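Local coordinates for diadenosine tetraphosphatase, putative (Trypanosoma brucei, PDB 2QJC), which probably hydrolyses phosphate esters or anhydrides, such as diadenosine tetraphosphate, as a manganese-binding phosphoesterase of the calcineurin-like family, at residues V137-P149 and E155-K167. Numbering follows the deposited sequence.
Sequences VMVAHAGLHPQRP and EDEVTTMRNLIEK. With MN (manganese (II) ion), chain C; PO4 (phosphate ion), chain D.
M161, a selenomethionine, lies against A142, G143 and L144. With chi1 at 82°, its CG stands between the backbone N and the carbonyl carbon. From there M161 CG packs 4.2 Å from A142 CB and carries SE over the backbone of G143. M161 SE rests 3.7 Å from L144 N. The chain then bends, and M161 CE comes to 4.1 Å from L144 O. G143 leaves room for SE, as it has no side chain. Beside it, A142 N donates to V158 O (2.9 Å), and one water donates to both A142 O and M161 O. Further along, R148 grips E157 side-on in a salt bridge. R148 NE donates to E157 OE1 at 3.1 Å and R148 NH2 to E157 OE2 at 3.2 Å, with guanidinium and carboxylate planes 42° apart. R148 CZ lies over one face of the H145 ring, offset toward the rim, and L164 CD2 is near the ring; H145 NE2 hydrogen-bonds to L177 O. H141 NE2 binds one manganese of the dinuclear phosphoesterase centre at 2.3 Å, with D55, N81 and H204 as the other protein ligands; V53 O holds H141 ND1. R162 NH2 donates a hydrogen bond to phosphate O2; the ion probably comes from the crystallisation liquor. Strand 137-140 lies between strands 129-132 and 199-202, while strand 163-166 pairs with 177-180 and 188-189; helix 155-160 comes just before strand 163-166 and packs on the loop after strand 137-140.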
ATOM      1  N   VAL A 137      -1.189  -9.906 -10.574  1.00 26.37           N
ATOM      2  CA  VAL A 137      -0.698  -8.868  -9.669  1.00 25.71           C
ATOM      3  C   VAL A 137      -0.699  -9.304  -8.199  1.00 25.09           C
ATOM      4  O   VAL A 137      -1.474 -10.174  -7.801  1.00 23.55           O
ATOM      5  CB  VAL A 137      -1.568  -7.579  -9.823  1.00 26.24           C
ATOM      6  CG1 VAL A 137      -1.466  -6.698  -8.583  1.00 25.41           C
ATOM      7  CG2 VAL A 137      -1.119  -6.799 -11.050  1.00 24.09           C
HETATM    8  N   MSE A 138       0.187  -8.704  -7.405  1.00 25.38           N
HETATM    9  CA  MSE A 138       0.266  -8.964  -5.966  1.00 25.06           C
HETATM   10  C   MSE A 138       0.535  -7.635  -5.244  1.00 25.60           C
HETATM   11  O   MSE A 138       1.437  -6.873  -5.624  1.00 24.15           O
HETATM   12  CB  MSE A 138       1.369  -9.978  -5.628  1.00 28.86           C
HETATM   13  CG  MSE A 138       1.087 -11.399  -6.131  1.00 33.45           C
HETATM   14 SE   MSE A 138       2.055 -12.806  -5.177  1.00 41.66          SE
HETATM   15  CE  MSE A 138       3.857 -12.385  -5.708  1.00 35.14           C
ATOM     16  N   VAL A 139      -0.250  -7.355  -4.210  1.00 22.63           N
ATOM     17  CA  VAL A 139      -0.114  -6.109  -3.463  1.00 22.16           C
ATOM     18  C   VAL A 139       0.428  -6.316  -2.047  1.00 21.72           C
ATOM     19  O   VAL A 139      -0.065  -7.164  -1.301  1.00 21.92           O
ATOM     20  CB  VAL A 139      -1.503  -5.375  -3.379  1.00 23.93           C
ATOM     21  CG1 VAL A 139      -1.364  -4.031  -2.671  1.00 20.45           C
ATOM     22  CG2 VAL A 139      -2.077  -5.174  -4.776  1.00 21.91           C
ATOM     23  N   ALA A 140       1.458  -5.548  -1.699  1.00 21.66           N
ATOM     24  CA  ALA A 140       2.072  -5.569  -0.369  1.00 20.04           C
ATOM     25  C   ALA A 140       2.425  -4.103  -0.070  1.00 19.99           C
ATOM     26  O   ALA A 140       2.595  -3.308  -0.992  1.00 21.73           O
ATOM     27  CB  ALA A 140       3.336  -6.446  -0.363  1.00 21.19           C
ATOM     28  N   HIS A 141       2.538  -3.738   1.201  1.00 20.70           N
ATOM     29  CA  HIS A 141       2.822  -2.343   1.536  1.00 22.09           C
ATOM     30  C   HIS A 141       4.207  -1.829   1.137  1.00 21.73           C
ATOM     31  O   HIS A 141       4.319  -0.775   0.497  1.00 23.08           O
ATOM     32  CB  HIS A 141       2.594  -2.084   3.034  1.00 21.11           C
ATOM     33  CG  HIS A 141       2.917  -0.682   3.446  1.00 22.10           C
ATOM     34  ND1 HIS A 141       2.223   0.413   2.973  1.00 21.51           N
ATOM     35  CD2 HIS A 141       3.910  -0.189   4.224  1.00 21.56           C
ATOM     36  CE1 HIS A 141       2.777   1.519   3.437  1.00 20.83           C
ATOM     37  NE2 HIS A 141       3.803   1.182   4.197  1.00 21.90           N
ATOM     38  N   ALA A 142       5.255  -2.559   1.513  1.00 20.64           N
ATOM     39  CA  ALA A 142       6.623  -2.147   1.196  1.00 20.37           C
ATOM     40  C   ALA A 142       7.283  -3.033   0.145  1.00 19.58           C
ATOM     41  O   ALA A 142       8.067  -2.555  -0.680  1.00 17.44           O
ATOM     42  CB  ALA A 142       7.480  -2.128   2.477  1.00 21.01           C
ATOM     43  N   GLY A 143       6.977  -4.324   0.177  1.00 18.75           N
ATOM     44  CA  GLY A 143       7.573  -5.225  -0.796  1.00 19.17           C
ATOM     45  C   GLY A 143       7.461  -6.679  -0.399  1.00 19.76           C
ATOM     46  O   GLY A 143       6.737  -7.017   0.538  1.00 21.00           O
ATOM     47  N   LEU A 144       8.165  -7.543  -1.124  1.00 21.28           N
ATOM     48  CA  LEU A 144       8.173  -8.975  -0.835  1.00 22.63           C
ATOM     49  C   LEU A 144       9.616  -9.470  -0.879  1.00 24.37           C
ATOM     50  O   LEU A 144      10.414  -8.997  -1.688  1.00 24.46           O
ATOM     51  CB  LEU A 144       7.350  -9.741  -1.874  1.00 23.23           C
ATOM     52  CG  LEU A 144       5.833  -9.505  -1.917  1.00 22.66           C
ATOM     53  CD1 LEU A 144       5.246 -10.234  -3.115  1.00 23.98           C
ATOM     54  CD2 LEU A 144       5.188 -10.007  -0.629  1.00 22.65           C
ATOM     55  N   HIS A 145       9.964 -10.403  -0.004  1.00 26.16           N
ATOM     56  CA  HIS A 145      11.324 -10.936  -0.020  1.00 27.19           C
ATOM     57  C   HIS A 145      11.383 -11.887  -1.217  1.00 27.57           C
ATOM     58  O   HIS A 145      10.657 -12.881  -1.271  1.00 26.37           O
ATOM     59  CB  HIS A 145      11.636 -11.675   1.282  1.00 24.58           C
ATOM     60  CG  HIS A 145      13.093 -11.959   1.472  1.00 28.90           C
ATOM     61  ND1 HIS A 145      13.823 -12.728   0.588  1.00 30.22           N
ATOM     62  CD2 HIS A 145      13.969 -11.537   2.414  1.00 26.12           C
ATOM     63  CE1 HIS A 145      15.084 -12.765   0.978  1.00 30.94           C
ATOM     64  NE2 HIS A 145      15.199 -12.050   2.083  1.00 31.79           N
ATOM     65  N   PRO A 146      12.246 -11.586  -2.199  1.00 30.07           N
ATOM     66  CA  PRO A 146      12.391 -12.410  -3.406  1.00 31.35           C
ATOM     67  C   PRO A 146      12.910 -13.831  -3.224  1.00 32.79           C
ATOM     68  O   PRO A 146      13.034 -14.567  -4.204  1.00 33.79           O
ATOM     69  CB  PRO A 146      13.313 -11.571  -4.282  1.00 31.50           C
ATOM     70  CG  PRO A 146      14.191 -10.891  -3.261  1.00 31.79           C
ATOM     71  CD  PRO A 146      13.193 -10.457  -2.219  1.00 29.59           C
ATOM     72  N   GLN A 147      13.207 -14.233  -1.993  1.00 33.68           N
ATOM     73  CA  GLN A 147      13.711 -15.587  -1.770  1.00 35.65           C
ATOM     74  C   GLN A 147      12.819 -16.409  -0.849  1.00 36.71           C
ATOM     75  O   GLN A 147      13.168 -17.530  -0.472  1.00 38.95           O
ATOM     76  CB  GLN A 147      15.145 -15.544  -1.213  1.00 34.51           C
ATOM     77  CG  GLN A 147      16.115 -14.763  -2.089  1.00 33.04           C
ATOM     78  CD  GLN A 147      17.555 -14.826  -1.597  1.00 35.37           C
ATOM     79  OE1 GLN A 147      17.827 -14.679  -0.403  1.00 32.98           O
ATOM     80  NE2 GLN A 147      18.488 -15.021  -2.524  1.00 32.10           N
ATOM     81  N   ARG A 148      11.669 -15.852  -0.486  1.00 37.32           N
ATOM     82  CA  ARG A 148      10.725 -16.556   0.379  1.00 36.62           C
ATOM     83  C   ARG A 148       9.396 -16.745  -0.347  1.00 37.49           C
ATOM     84  O   ARG A 148       8.994 -15.902  -1.154  1.00 34.51           O
ATOM     85  CB  ARG A 148      10.452 -15.771   1.665  1.00 36.95           C
ATOM     86  CG  ARG A 148      11.677 -15.308   2.443  1.00 35.56           C
ATOM     87  CD  ARG A 148      11.222 -14.587   3.706  1.00 35.92           C
ATOM     88  NE  ARG A 148      12.297 -13.849   4.364  1.00 37.14           N
ATOM     89  CZ  ARG A 148      13.291 -14.409   5.047  1.00 37.94           C
ATOM     90  NH1 ARG A 148      13.361 -15.726   5.171  1.00 36.25           N
ATOM     91  NH2 ARG A 148      14.215 -13.646   5.612  1.00 37.34           N
ATOM     92  N   PRO A 149       8.711 -17.870  -0.081  1.00 36.89           N
ATOM     93  CA  PRO A 149       7.419 -18.162  -0.705  1.00 36.66           C
ATOM     94  C   PRO A 149       6.410 -17.105  -0.258  1.00 36.37           C
ATOM     95  O   PRO A 149       6.459 -16.637   0.884  1.00 34.64           O
ATOM     96  CB  PRO A 149       7.076 -19.550  -0.155  1.00 36.80           C
ATOM     97  CG  PRO A 149       8.422 -20.183   0.029  1.00 36.14           C
ATOM     98  CD  PRO A 149       9.211 -19.047   0.654  1.00 38.09           C
ATOM     99  N   GLU A 155       5.883 -10.235   8.381  1.00 33.58           N
ATOM    100  CA  GLU A 155       5.230  -8.945   8.569  1.00 34.71           C
ATOM    101  C   GLU A 155       6.139  -7.720   8.628  1.00 35.41           C
ATOM    102  O   GLU A 155       5.875  -6.711   7.961  1.00 34.98           O
ATOM    103  CB  GLU A 155       4.356  -9.005   9.825  1.00 37.61           C
ATOM    104  CG  GLU A 155       3.880  -7.653  10.326  1.00 42.19           C
ATOM    105  CD  GLU A 155       2.774  -7.778  11.351  1.00 46.65           C
ATOM    106  OE1 GLU A 155       2.771  -8.785  12.097  1.00 49.30           O
ATOM    107  OE2 GLU A 155       1.914  -6.869  11.416  1.00 45.96           O
ATOM    108  N   ASP A 156       7.200  -7.792   9.427  1.00 34.98           N
ATOM    109  CA  ASP A 156       8.121  -6.670   9.547  1.00 34.13           C
ATOM    110  C   ASP A 156       8.737  -6.316   8.188  1.00 32.58           C
ATOM    111  O   ASP A 156       8.849  -5.140   7.836  1.00 32.62           O
ATOM    112  CB  ASP A 156       9.215  -6.993  10.577  1.00 37.54           C
ATOM    113  CG  ASP A 156      10.059  -8.206  10.195  1.00 40.20           C
ATOM    114  OD1 ASP A 156       9.490  -9.260   9.851  1.00 41.09           O
ATOM    115  OD2 ASP A 156      11.303  -8.107  10.254  1.00 43.35           O
ATOM    116  N   GLU A 157       9.110  -7.335   7.421  1.00 29.92           N
ATOM    117  CA  GLU A 157       9.707  -7.122   6.106  1.00 28.20           C
ATOM    118  C   GLU A 157       8.703  -6.583   5.085  1.00 25.24           C
ATOM    119  O   GLU A 157       8.971  -5.585   4.420  1.00 24.12           O
ATOM    120  CB  GLU A 157      10.317  -8.427   5.571  1.00 30.39           C
ATOM    121  CG  GLU A 157      11.211  -9.171   6.571  1.00 31.17           C
ATOM    122  CD  GLU A 157      11.910 -10.380   5.958  1.00 31.12           C
ATOM    123  OE1 GLU A 157      11.431 -10.891   4.923  1.00 30.94           O
ATOM    124  OE2 GLU A 157      12.935 -10.827   6.519  1.00 32.34           O
ATOM    125  N   VAL A 158       7.543  -7.226   4.967  1.00 25.02           N
ATOM    126  CA  VAL A 158       6.544  -6.786   3.996  1.00 24.45           C
ATOM    127  C   VAL A 158       5.944  -5.404   4.256  1.00 23.01           C
ATOM    128  O   VAL A 158       5.340  -4.810   3.363  1.00 21.98           O
ATOM    129  CB  VAL A 158       5.387  -7.820   3.862  1.00 26.21           C
ATOM    130  CG1 VAL A 158       5.936  -9.156   3.354  1.00 21.52           C
ATOM    131  CG2 VAL A 158       4.690  -7.997   5.200  1.00 27.77           C
ATOM    132  N   THR A 159       6.119  -4.875   5.460  1.00 23.54           N
ATOM    133  CA  THR A 159       5.567  -3.553   5.757  1.00 25.23           C
ATOM    134  C   THR A 159       6.601  -2.444   5.921  1.00 25.00           C
ATOM    135  O   THR A 159       6.227  -1.268   6.028  1.00 23.92           O
ATOM    136  CB  THR A 159       4.686  -3.566   7.034  1.00 24.53           C
ATOM    137  OG1 THR A 159       5.448  -4.048   8.148  1.00 28.73           O
ATOM    138  CG2 THR A 159       3.464  -4.442   6.831  1.00 24.41           C
ATOM    139  N   THR A 160       7.888  -2.794   5.930  1.00 22.84           N
ATOM    140  CA  THR A 160       8.931  -1.775   6.116  1.00 25.54           C
ATOM    141  C   THR A 160      10.168  -1.811   5.211  1.00 26.27           C
ATOM    142  O   THR A 160      10.969  -0.873   5.237  1.00 25.96           O
ATOM    143  CB  THR A 160       9.492  -1.796   7.571  1.00 25.96           C
ATOM    144  OG1 THR A 160      10.309  -2.960   7.746  1.00 27.39           O
ATOM    145  CG2 THR A 160       8.369  -1.824   8.595  1.00 24.02           C
HETATM  146  N   MSE A 161      10.341  -2.861   4.414  1.00 25.35           N
HETATM  147  CA  MSE A 161      11.556  -2.962   3.596  1.00 26.30           C
HETATM  148  C   MSE A 161      11.776  -1.916   2.500  1.00 26.29           C
HETATM  149  O   MSE A 161      10.851  -1.542   1.772  1.00 24.21           O
HETATM  150  CB  MSE A 161      11.665  -4.369   2.979  1.00 28.62           C
HETATM  151  CG  MSE A 161      10.840  -4.584   1.709  1.00 35.56           C
HETATM  152 SE   MSE A 161      10.917  -6.427   1.058  1.00 47.02          SE
HETATM  153  CE  MSE A 161      12.758  -6.520   0.510  1.00 35.94           C
ATOM    154  N   ARG A 162      13.020  -1.449   2.398  1.00 25.65           N
ATOM    155  CA  ARG A 162      13.418  -0.480   1.379  1.00 25.89           C
ATOM    156  C   ARG A 162      14.599  -1.053   0.589  1.00 24.85           C
ATOM    157  O   ARG A 162      14.699  -0.885  -0.637  1.00 23.13           O
ATOM    158  CB  ARG A 162      13.850   0.843   2.020  1.00 27.48           C
ATOM    159  CG  ARG A 162      12.734   1.633   2.675  1.00 29.51           C
ATOM    160  CD  ARG A 162      13.310   2.791   3.489  1.00 35.01           C
ATOM    161  NE  ARG A 162      12.386   3.264   4.525  1.00 35.21           N
ATOM    162  CZ  ARG A 162      11.384   4.105   4.304  1.00 36.63           C
ATOM    163  NH1 ARG A 162      11.168   4.577   3.082  1.00 37.70           N
ATOM    164  NH2 ARG A 162      10.603   4.480   5.307  1.00 40.49           N
ATOM    165  N   ASN A 163      15.473  -1.755   1.305  1.00 24.69           N
ATOM    166  CA  ASN A 163      16.673  -2.338   0.728  1.00 25.99           C
ATOM    167  C   ASN A 163      16.879  -3.833   0.998  1.00 26.10           C
ATOM    168  O   ASN A 163      16.286  -4.415   1.906  1.00 26.57           O
ATOM    169  CB  ASN A 163      17.901  -1.574   1.251  1.00 28.58           C
ATOM    170  CG  ASN A 163      18.150  -0.263   0.509  1.00 31.40           C
ATOM    171  OD1 ASN A 163      17.235   0.334  -0.057  1.00 33.66           O
ATOM    172  ND2 ASN A 163      19.403   0.191   0.518  1.00 31.21           N
ATOM    173  N   LEU A 164      17.742  -4.436   0.186  1.00 28.42           N
ATOM    174  CA  LEU A 164      18.122  -5.842   0.308  1.00 29.63           C
ATOM    175  C   LEU A 164      19.656  -5.876   0.217  1.00 31.84           C
ATOM    176  O   LEU A 164      20.254  -5.356  -0.742  1.00 28.39           O
ATOM    177  CB  LEU A 164      17.501  -6.680  -0.819  1.00 27.73           C
ATOM    178  CG  LEU A 164      16.033  -7.099  -0.646  1.00 28.34           C
ATOM    179  CD1 LEU A 164      15.485  -7.627  -1.974  1.00 27.38           C
ATOM    180  CD2 LEU A 164      15.922  -8.149   0.448  1.00 25.48           C
ATOM    181  N   ILE A 165      20.279  -6.479   1.225  1.00 33.05           N
ATOM    182  CA  ILE A 165      21.732  -6.569   1.299  1.00 38.05           C
ATOM    183  C   ILE A 165      22.209  -8.014   1.214  1.00 41.41           C
ATOM    184  O   ILE A 165      21.718  -8.884   1.940  1.00 40.95           O
ATOM    185  CB  ILE A 165      22.256  -5.999   2.631  1.00 38.53           C
ATOM    186  CG1 ILE A 165      21.594  -4.651   2.924  1.00 38.39           C
ATOM    187  CG2 ILE A 165      23.771  -5.859   2.565  1.00 38.52           C
ATOM    188  CD1 ILE A 165      21.904  -4.109   4.300  1.00 41.00           C
ATOM    189  N   GLU A 166      23.177  -8.261   0.340  1.00 46.00           N
ATOM    190  CA  GLU A 166      23.719  -9.604   0.178  1.00 50.84           C
ATOM    191  C   GLU A 166      24.483  -9.977   1.437  1.00 51.81           C
ATOM    192  O   GLU A 166      25.496  -9.362   1.760  1.00 51.80           O
ATOM    193  CB  GLU A 166      24.646  -9.664  -1.042  1.00 52.96           C
ATOM    194  CG  GLU A 166      23.998  -9.148  -2.319  1.00 57.85           C
ATOM    195  CD  GLU A 166      24.800  -9.469  -3.565  1.00 60.05           C
ATOM    196  OE1 GLU A 166      24.942 -10.668  -3.885  1.00 62.17           O
ATOM    197  OE2 GLU A 166      25.287  -8.523  -4.224  1.00 61.57           O
ATOM    198  N   LYS A 167      23.977 -10.980   2.151  1.00 54.19           N
ATOM    199  CA  LYS A 167      24.589 -11.456   3.389  1.00 55.55           C
ATOM    200  C   LYS A 167      23.830 -12.651   3.953  1.00 55.85           C
ATOM    201  O   LYS A 167      22.715 -12.513   4.455  1.00 56.02           O
ATOM    202  CB  LYS A 167      24.625 -10.336   4.435  1.00 57.43           C
ATOM    203  CG  LYS A 167      23.345  -9.518   4.514  1.00 59.82           C
ATOM    204  CD  LYS A 167      23.277  -8.671   5.779  1.00 60.58           C
ATOM    205  CE  LYS A 167      23.019  -9.536   7.007  1.00 61.54           C
ATOM    206  NZ  LYS A 167      22.663  -8.720   8.200  1.00 63.30           N
TER
HETATM  207 MN    MN C 401       5.045   2.886   5.222  1.00 45.44          MN
HETATM  208  P   PO4 D 500       6.712   6.267   5.460  1.00 47.08           P
HETATM  209  O1  PO4 D 500       6.564   7.618   4.567  1.00 46.07           O
HETATM  210  O2  PO4 D 500       7.983   5.480   4.929  1.00 45.97           O
HETATM  211  O3  PO4 D 500       6.906   6.684   6.947  1.00 47.54           O
HETATM  212  O4  PO4 D 500       5.437   5.397   5.269  1.00 47.40           O
HETATM  213  O   HOH W   1       9.591  -0.376  -0.326  1.00 19.65           O